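Local coordinates for YopX protein domain-containing protein (Enterococcus faecalis, PDB 2OX7), which is of unknown function, a largely beta-stranded member of the YopX family that forms an assembly of four chains, at residues K6-D11 against I134-E139; E19-L24 against Y65-S70; S100-A105 against D129-I134. All blocks are in the same frame, centred on the assembly; numbering follows the deposited sequence.

Overall arrangement
The chain contains three antiparallel sheets; contacts 1 and 2 join different sheets, while contact 3 ties two strands within one. Contact 1 brings strand 7-11, the middle strand of one sheet, against the end of strand 131-136 and the turn behind it, only about 5 Å (centre to centre) from the middle of the chain. Contact 2, centred about 9 Å from contact 1, leans strand 21-25 on the 65-71 edge of the same sheet; the two meet where Phe-7 packs on Pro-23 and His-138 on Met-68. Contact 3 lies within the four-stranded sheet, about 14 Å from contact 1, and shares Ile-134 with it. Contacts 2 and 3, centred about 21 Å apart, do not touch.

Contact 1 (K6-D11 against I134-E139); sequences KFRAWD and IGNIHE
Trp-10 lays one face of its indole over His-138 and the start of Glu-139. His-138 CB stands 3.5 Å from the centroid of the five-membered ring and almost on its normal, a CH-pi contact. Beyond it the imidazole continues as an offset stack on the same ring, centroids 4.7 Å apart and planes 13° from parallel; the two side chains run antiparallel alongside each other. With its CG anti to the backbone N (chi1 174°), the indole reaches across from strand 7-11, and its six-membered part extends to Glu-139, whose CG lies 3.3 Å from Trp-10 CZ3. Strand 7-11 is the middle of a three-stranded antiparallel sheet, and the stack joins it to the turn that follows strand 131-136, an edge of the four-stranded sheet. In that turn Asn-136 OD1 accepts from His-138 N at 3.0 Å, closing an Asx turn. Glu-139 N, 2.9 Å from Asn-136 OD1, extends it to an Asx motif, its bond nearly straight (176°) but arriving above the carbonyl plane. Asn-136 ND2 in turn donates to the anti lone pair of Glu-139 OE2 at 2.9 Å, with that oxygen almost in the amide plane of Asn-136. Arg-8 reaches Asn-136 from the strand 7-11 side, NH2 3.7 Å from Asn-136 CB, while its guanidinium is gripped by the carboxylate of Asp-85 and the carbonyl of Glu-83.

Contact 2 (E19-L24 against Y65-S70); sequences ENVTPL and YVIMQS
Strands 21-25 and 65-71 belong to different sheets, the chain turning a corner at Asn-20, and their backbones come closest at Pro-23 and Ile-67, whose CA atoms are 7.5 Å apart. Ile-67 points toward the 19-24 segment: its CG1 sits beside the backbone N and anti to the carbonyl carbon (chi1 -59°), and the delta methyl at the end of this branch meets both partners. Ile-67 CD1 lies 3.8 Å from Pro-23 CB, with Ile-67 CG1 a little farther from Pro-23 CB at 4.0 Å. The same delta methyl, Ile-67 CD1, is 3.9 Å from Val-21 CG2, the valine branch that lies between its own backbone N and carbonyl carbon; these two side chains cross at a slant. Val-21 and Pro-23, two residues apart on their strand, thus point the same way and share a single isoleucine methyl. Phe-7 of the neighbouring strand 7-11 touches both Pro-23 and Ile-67, and Met-31 also packs on Ile-67, extending the apolar layer. Other residues of these segments reach the second subunit, where Gln-69 OE1 is hydrogen-bonded to NE2 of Gln-69 of that chain. Every atom meeting across 19-24 and 65-70 is an aliphatic carbon, so the contact itself rests on van der Waals packing and buried apolar surface, while backbone hydrogen bonding between Val-21 and Phe-7 gives direction nearby.

Contact 3 (S100-A105 against D129-I134); sequences SMHEIA and DGYLVI
Within the four-stranded antiparallel sheet, strands 101-107 and 131-136 are not direct neighbours: strand 85-89 runs between them, and side chains reach across it on both faces. Even at their nearest, the backbones stay apart, with Met-101 CA 8.9 Å from Ile-134 CA. The first crossing joins Met-101, present as selenomethionine, to Ile-134. The selenomethionine chain is extended beyond CG (chi2 173°, chi3 -174°), which carries its terminal methyl out over the intervening strand. There Met-101 CE lies 3.5 Å from Ile-134 CD1, and the two side chains cross at about a right angle. The selenium is farther off, Met-101 SE being 4.1 Å from Ile-134 CD1. Val-88 of the intervening strand touches both side chains. The second crossing pairs two rings, His-102 and Tyr-131, whose carbons only just approach, His-102 CD2 lying 4.5 Å from Tyr-131 CE1. The imidazole is held at ND1 by a hydrogen bond to the carbonyl of Glu-114, which helps to fix the turn of the ring. Trp-113 packs against His-102 and its ring also meets that of Tyr-131, while Tyr-89 adds a further aromatic neighbour to the tyrosine. A single water bridges the polar ends of the pair, hydrogen-bonded to His-102 NE2 at 3.1 Å and to Tyr-131 OH at 3.0 Å.

Contact 1 (K6-D11 against I134-E139)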
# COMPACT_ATOMS: atom_id res chain seq x y z
N LYS A 6 -11.62 13.51 -13.88
CA LYS A 6 -11.22 14.76 -14.43
C LYS A 6 -9.95 14.47 -15.20
O LYS A 6 -9.05 13.77 -14.68
CB LYS A 6 -11.00 15.79 -13.32
CG LYS A 6 -10.56 17.12 -13.82
CD LYS A 6 -10.59 18.12 -12.67
CE LYS A 6 -10.71 19.53 -13.21
NZ LYS A 6 -12.16 19.82 -13.49
N PHE A 7 -9.88 14.96 -16.44
CA PHE A 7 -8.77 14.63 -17.32
C PHE A 7 -8.13 15.85 -17.93
O PHE A 7 -8.81 16.85 -18.20
CB PHE A 7 -9.22 13.70 -18.48
CG PHE A 7 -9.83 12.42 -18.00
CD1 PHE A 7 -9.03 11.34 -17.63
CD2 PHE A 7 -11.21 12.31 -17.90
CE1 PHE A 7 -9.62 10.15 -17.15
CE2 PHE A 7 -11.80 11.16 -17.42
CZ PHE A 7 -11.00 10.07 -17.04
N ARG A 8 -6.82 15.75 -18.16
CA ARG A 8 -6.07 16.73 -18.98
C ARG A 8 -5.35 15.96 -20.08
O ARG A 8 -5.16 14.74 -19.99
CB ARG A 8 -5.08 17.55 -18.14
CG ARG A 8 -3.93 16.72 -17.60
CD ARG A 8 -3.04 17.51 -16.67
NE ARG A 8 -1.87 16.69 -16.29
CZ ARG A 8 -0.94 17.09 -15.42
NH1 ARG A 8 -1.09 18.27 -14.83
NH2 ARG A 8 0.08 16.30 -15.12
N ALA A 9 -4.96 16.67 -21.14
CA ALA A 9 -4.32 16.03 -22.28
C ALA A 9 -3.16 16.86 -22.79
O ALA A 9 -3.25 18.08 -22.88
CB ALA A 9 -5.29 15.81 -23.41
N TRP A 10 -2.06 16.18 -23.07
CA TRP A 10 -0.89 16.83 -23.64
C TRP A 10 -0.99 16.56 -25.12
O TRP A 10 -1.08 15.40 -25.52
CB TRP A 10 0.38 16.21 -23.10
CG TRP A 10 1.66 16.72 -23.72
CD1 TRP A 10 2.55 15.99 -24.46
CD2 TRP A 10 2.20 18.04 -23.61
NE1 TRP A 10 3.61 16.79 -24.83
CE2 TRP A 10 3.42 18.05 -24.33
CE3 TRP A 10 1.78 19.21 -22.97
CZ2 TRP A 10 4.23 19.18 -24.42
CZ3 TRP A 10 2.56 20.35 -23.09
CH2 TRP A 10 3.79 20.33 -23.81
N ASP A 11 -1.04 17.64 -25.90
CA ASP A 11 -1.06 17.55 -27.36
C ASP A 11 0.38 17.54 -27.81
O ASP A 11 1.06 18.54 -27.65
CB ASP A 11 -1.77 18.78 -27.91
CG ASP A 11 -1.89 18.80 -29.44
OD1 ASP A 11 -1.13 18.08 -30.14
OD2 ASP A 11 -2.78 19.54 -29.91
N ILE A 134 5.40 21.02 -9.02
CA ILE A 134 6.27 22.04 -9.63
C ILE A 134 6.45 21.88 -11.15
O ILE A 134 7.28 22.55 -11.76
CB ILE A 134 7.59 22.11 -8.92
CG1 ILE A 134 8.33 20.75 -8.97
CG2 ILE A 134 7.38 22.77 -7.55
CD1 ILE A 134 9.80 20.93 -8.72
N GLY A 135 5.63 21.03 -11.73
CA GLY A 135 5.64 20.80 -13.18
C GLY A 135 5.16 19.41 -13.51
O GLY A 135 4.57 18.70 -12.66
N ASN A 136 5.35 19.03 -14.77
CA ASN A 136 4.97 17.70 -15.17
C ASN A 136 5.95 17.22 -16.23
O ASN A 136 6.74 18.02 -16.78
CB ASN A 136 3.53 17.64 -15.62
CG ASN A 136 3.25 18.47 -16.89
OD1 ASN A 136 3.60 18.06 -17.98
ND2 ASN A 136 2.60 19.62 -16.73
N ILE A 137 5.89 15.93 -16.49
CA ILE A 137 6.87 15.26 -17.34
C ILE A 137 6.77 15.68 -18.80
O ILE A 137 7.73 15.50 -19.56
CB ILE A 137 6.74 13.69 -17.20
CG1 ILE A 137 5.36 13.23 -17.64
CG2 ILE A 137 7.06 13.29 -15.76
CD1 ILE A 137 5.19 11.70 -17.80
N HIS A 138 5.65 16.26 -19.21
CA HIS A 138 5.46 16.62 -20.62
C HIS A 138 5.90 18.04 -20.91
O HIS A 138 6.66 18.29 -21.89
CB HIS A 138 3.99 16.39 -21.02
CG HIS A 138 3.59 14.97 -20.95
ND1 HIS A 138 4.23 13.98 -21.67
CD2 HIS A 138 2.64 14.35 -20.22
CE1 HIS A 138 3.68 12.82 -21.39
NE2 HIS A 138 2.71 13.01 -20.52
N GLU A 139 5.42 18.97 -20.09
CA GLU A 139 5.76 20.38 -20.23
C GLU A 139 7.15 20.67 -19.76
O GLU A 139 7.74 21.67 -20.17
CB GLU A 139 4.78 21.28 -19.47
CG GLU A 139 3.41 21.33 -20.07
CD GLU A 139 2.52 22.32 -19.39
OE1 GLU A 139 2.30 23.41 -19.96
OE2 GLU A 139 2.01 22.01 -18.29

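Contact 2 (E19-L24 against Y65-S70)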
# COMPACT_ATOMS: atom_id res chain seq x y z
N GLU A 19 -6.70 21.52 -20.66
CA GLU A 19 -7.36 21.20 -19.39
C GLU A 19 -8.78 20.73 -19.58
O GLU A 19 -9.45 21.08 -20.56
CB GLU A 19 -7.32 22.38 -18.43
CG GLU A 19 -5.92 22.88 -18.14
CD GLU A 19 -5.06 21.86 -17.39
OE1 GLU A 19 -5.61 20.99 -16.68
OE2 GLU A 19 -3.82 21.95 -17.52
N ASN A 20 -9.24 19.93 -18.62
CA ASN A 20 -10.63 19.57 -18.49
C ASN A 20 -11.25 19.04 -19.77
O ASN A 20 -12.31 19.52 -20.21
CB ASN A 20 -11.44 20.74 -17.92
CG ASN A 20 -12.33 20.32 -16.78
OD1 ASN A 20 -12.76 21.15 -15.98
ND2 ASN A 20 -12.64 19.02 -16.71
N VAL A 21 -10.59 18.03 -20.34
CA VAL A 21 -11.03 17.36 -21.58
C VAL A 21 -11.86 16.11 -21.29
O VAL A 21 -11.79 15.55 -20.18
CB VAL A 21 -9.82 16.93 -22.49
CG1 VAL A 21 -8.88 18.11 -22.78
CG2 VAL A 21 -9.03 15.73 -21.92
N THR A 22 -12.65 15.67 -22.28
CA THR A 22 -13.37 14.40 -22.16
C THR A 22 -12.83 13.43 -23.20
O THR A 22 -13.04 13.63 -24.40
CB THR A 22 -14.89 14.59 -22.36
OG1 THR A 22 -15.36 15.57 -21.43
CG2 THR A 22 -15.64 13.28 -22.13
N PRO A 23 -12.10 12.40 -22.76
CA PRO A 23 -11.53 11.45 -23.71
C PRO A 23 -12.57 10.42 -24.16
O PRO A 23 -13.39 9.98 -23.36
CB PRO A 23 -10.42 10.77 -22.89
CG PRO A 23 -10.92 10.80 -21.49
CD PRO A 23 -11.77 12.04 -21.36
N LEU A 24 -12.56 10.09 -25.45
CA LEU A 24 -13.55 9.14 -25.98
C LEU A 24 -12.85 7.88 -26.48
O LEU A 24 -11.94 7.96 -27.30
CB LEU A 24 -14.41 9.78 -27.10
CG LEU A 24 -15.59 10.70 -26.73
CD1 LEU A 24 -15.20 11.86 -25.83
CD2 LEU A 24 -16.25 11.27 -28.00
N TYR A 65 -2.45 12.81 -28.65
CA TYR A 65 -2.91 13.29 -27.34
C TYR A 65 -2.61 12.23 -26.29
O TYR A 65 -2.85 11.04 -26.52
CB TYR A 65 -4.40 13.60 -27.37
CG TYR A 65 -4.77 14.68 -28.36
CD1 TYR A 65 -4.79 16.02 -27.99
CD2 TYR A 65 -5.10 14.35 -29.68
CE1 TYR A 65 -5.13 17.01 -28.91
CE2 TYR A 65 -5.45 15.32 -30.60
CZ TYR A 65 -5.46 16.65 -30.21
OH TYR A 65 -5.82 17.62 -31.14
N VAL A 66 -2.08 12.68 -25.15
CA VAL A 66 -1.72 11.78 -24.05
C VAL A 66 -2.62 12.18 -22.88
O VAL A 66 -2.54 13.32 -22.42
CB VAL A 66 -0.23 11.96 -23.66
CG1 VAL A 66 0.11 11.17 -22.40
CG2 VAL A 66 0.69 11.56 -24.83
N ILE A 67 -3.47 11.26 -22.42
CA ILE A 67 -4.44 11.58 -21.35
C ILE A 67 -3.84 11.29 -19.97
O ILE A 67 -3.07 10.31 -19.81
CB ILE A 67 -5.76 10.79 -21.51
CG1 ILE A 67 -6.40 11.10 -22.86
CG2 ILE A 67 -6.77 11.13 -20.41
CD1 ILE A 67 -7.06 12.48 -22.94
N MSE A 68 -4.20 12.14 -19.00
CA MSE A 68 -3.77 11.99 -17.60
C MSE A 68 -4.98 12.29 -16.74
O MSE A 68 -5.72 13.24 -17.03
CB MSE A 68 -2.63 12.95 -17.26
CG MSE A 68 -1.31 12.61 -17.93
SE MSE A 68 -0.19 14.22 -18.06
CE MSE A 68 -0.78 14.84 -19.86
N GLN A 69 -5.18 11.50 -15.68
CA GLN A 69 -6.36 11.67 -14.86
C GLN A 69 -5.98 12.32 -13.54
O GLN A 69 -4.87 12.11 -13.03
CB GLN A 69 -7.02 10.30 -14.60
CG GLN A 69 -8.31 10.43 -13.80
CD GLN A 69 -9.11 9.11 -13.74
OE1 GLN A 69 -8.75 8.11 -14.36
NE2 GLN A 69 -10.24 9.16 -13.02
N SER A 70 -6.90 13.09 -12.99
CA SER A 70 -6.72 13.59 -11.62
C SER A 70 -6.72 12.46 -10.59
O SER A 70 -7.60 11.55 -10.62
CB SER A 70 -7.79 14.58 -11.27
OG SER A 70 -7.73 14.95 -9.88

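Contact 3 (S100-A105 against D129-I134)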
# COMPACT_ATOMS: atom_id res chain seq x y z
N SER A 100 14.46 16.96 -3.77
CA SER A 100 14.24 15.73 -4.55
C SER A 100 12.84 15.73 -5.14
O SER A 100 11.90 16.20 -4.52
CB SER A 100 14.41 14.49 -3.69
OG SER A 100 13.49 14.58 -2.61
N MSE A 101 12.72 15.19 -6.34
CA MSE A 101 11.48 15.31 -7.12
C MSE A 101 10.94 13.94 -7.38
O MSE A 101 11.70 12.98 -7.53
CB MSE A 101 11.77 16.01 -8.44
CG MSE A 101 12.11 17.44 -8.22
SE MSE A 101 12.69 18.30 -9.83
CE MSE A 101 13.16 19.94 -8.96
N HIS A 102 9.61 13.82 -7.44
CA HIS A 102 9.02 12.53 -7.69
C HIS A 102 7.82 12.69 -8.60
O HIS A 102 6.98 13.53 -8.38
CB HIS A 102 8.57 11.90 -6.38
CG HIS A 102 9.62 11.97 -5.31
ND1 HIS A 102 10.59 11.01 -5.17
CD2 HIS A 102 9.89 12.92 -4.39
CE1 HIS A 102 11.41 11.35 -4.19
NE2 HIS A 102 11.00 12.50 -3.69
N GLU A 103 7.79 11.87 -9.63
CA GLU A 103 6.73 11.83 -10.63
C GLU A 103 5.53 11.01 -10.13
O GLU A 103 5.69 9.95 -9.49
CB GLU A 103 7.31 11.10 -11.84
CG GLU A 103 6.40 10.94 -13.00
CD GLU A 103 7.07 10.17 -14.16
OE1 GLU A 103 6.32 9.70 -15.01
OE2 GLU A 103 8.33 10.00 -14.17
N ILE A 104 4.33 11.47 -10.44
CA ILE A 104 3.12 10.71 -10.12
C ILE A 104 2.79 9.76 -11.24
O ILE A 104 2.73 10.14 -12.45
CB ILE A 104 1.94 11.66 -9.85
CG1 ILE A 104 2.32 12.66 -8.74
CG2 ILE A 104 0.66 10.88 -9.49
CD1 ILE A 104 2.78 12.00 -7.40
N ALA A 105 2.56 8.50 -10.87
CA ALA A 105 2.13 7.51 -11.87
C ALA A 105 0.96 6.67 -11.33
O ALA A 105 0.62 6.78 -10.14
CB ALA A 105 3.32 6.66 -12.27
N ASP A 129 6.49 19.50 6.13
CA ASP A 129 6.63 20.61 5.15
C ASP A 129 5.70 20.46 3.93
O ASP A 129 5.45 21.42 3.20
CB ASP A 129 8.08 20.84 4.70
CG ASP A 129 9.00 21.25 5.84
OD1 ASP A 129 8.53 21.92 6.78
OD2 ASP A 129 10.18 20.89 5.76
N GLY A 130 5.18 19.25 3.71
CA GLY A 130 4.20 19.07 2.63
C GLY A 130 4.89 19.05 1.26
O GLY A 130 6.09 19.31 1.16
N TYR A 131 4.12 18.71 0.23
CA TYR A 131 4.62 18.57 -1.17
C TYR A 131 3.90 19.57 -2.05
O TYR A 131 2.70 19.87 -1.86
CB TYR A 131 4.40 17.14 -1.77
CG TYR A 131 5.33 16.15 -1.17
CD1 TYR A 131 6.50 15.80 -1.84
CD2 TYR A 131 5.11 15.64 0.12
CE1 TYR A 131 7.41 14.92 -1.28
CE2 TYR A 131 6.03 14.73 0.70
CZ TYR A 131 7.17 14.40 -0.00
OH TYR A 131 8.13 13.55 0.54
N LEU A 132 4.61 19.99 -3.09
CA LEU A 132 4.06 20.93 -4.06
C LEU A 132 4.27 20.42 -5.48
O LEU A 132 5.31 19.87 -5.76
CB LEU A 132 4.77 22.26 -3.90
CG LEU A 132 4.38 23.14 -2.69
CD1 LEU A 132 5.27 24.40 -2.65
CD2 LEU A 132 2.91 23.56 -2.83
N VAL A 133 3.28 20.62 -6.34
CA VAL A 133 3.42 20.29 -7.77
C VAL A 133 4.30 21.40 -8.39
O VAL A 133 3.93 22.58 -8.36
CB VAL A 133 2.11 20.35 -8.49
CG1 VAL A 133 2.31 20.08 -10.01
CG2 VAL A 133 1.15 19.27 -7.94
N ILE A 134 5.40 21.02 -9.02
CA ILE A 134 6.27 22.04 -9.63
C ILE A 134 6.45 21.88 -11.15
O ILE A 134 7.28 22.55 -11.76
CB ILE A 134 7.59 22.11 -8.92
CG1 ILE A 134 8.33 20.75 -8.97
CG2 ILE A 134 7.38 22.77 -7.55
CD1 ILE A 134 9.80 20.93 -8.72
O HOH W 1 10.77 13.65 -0.87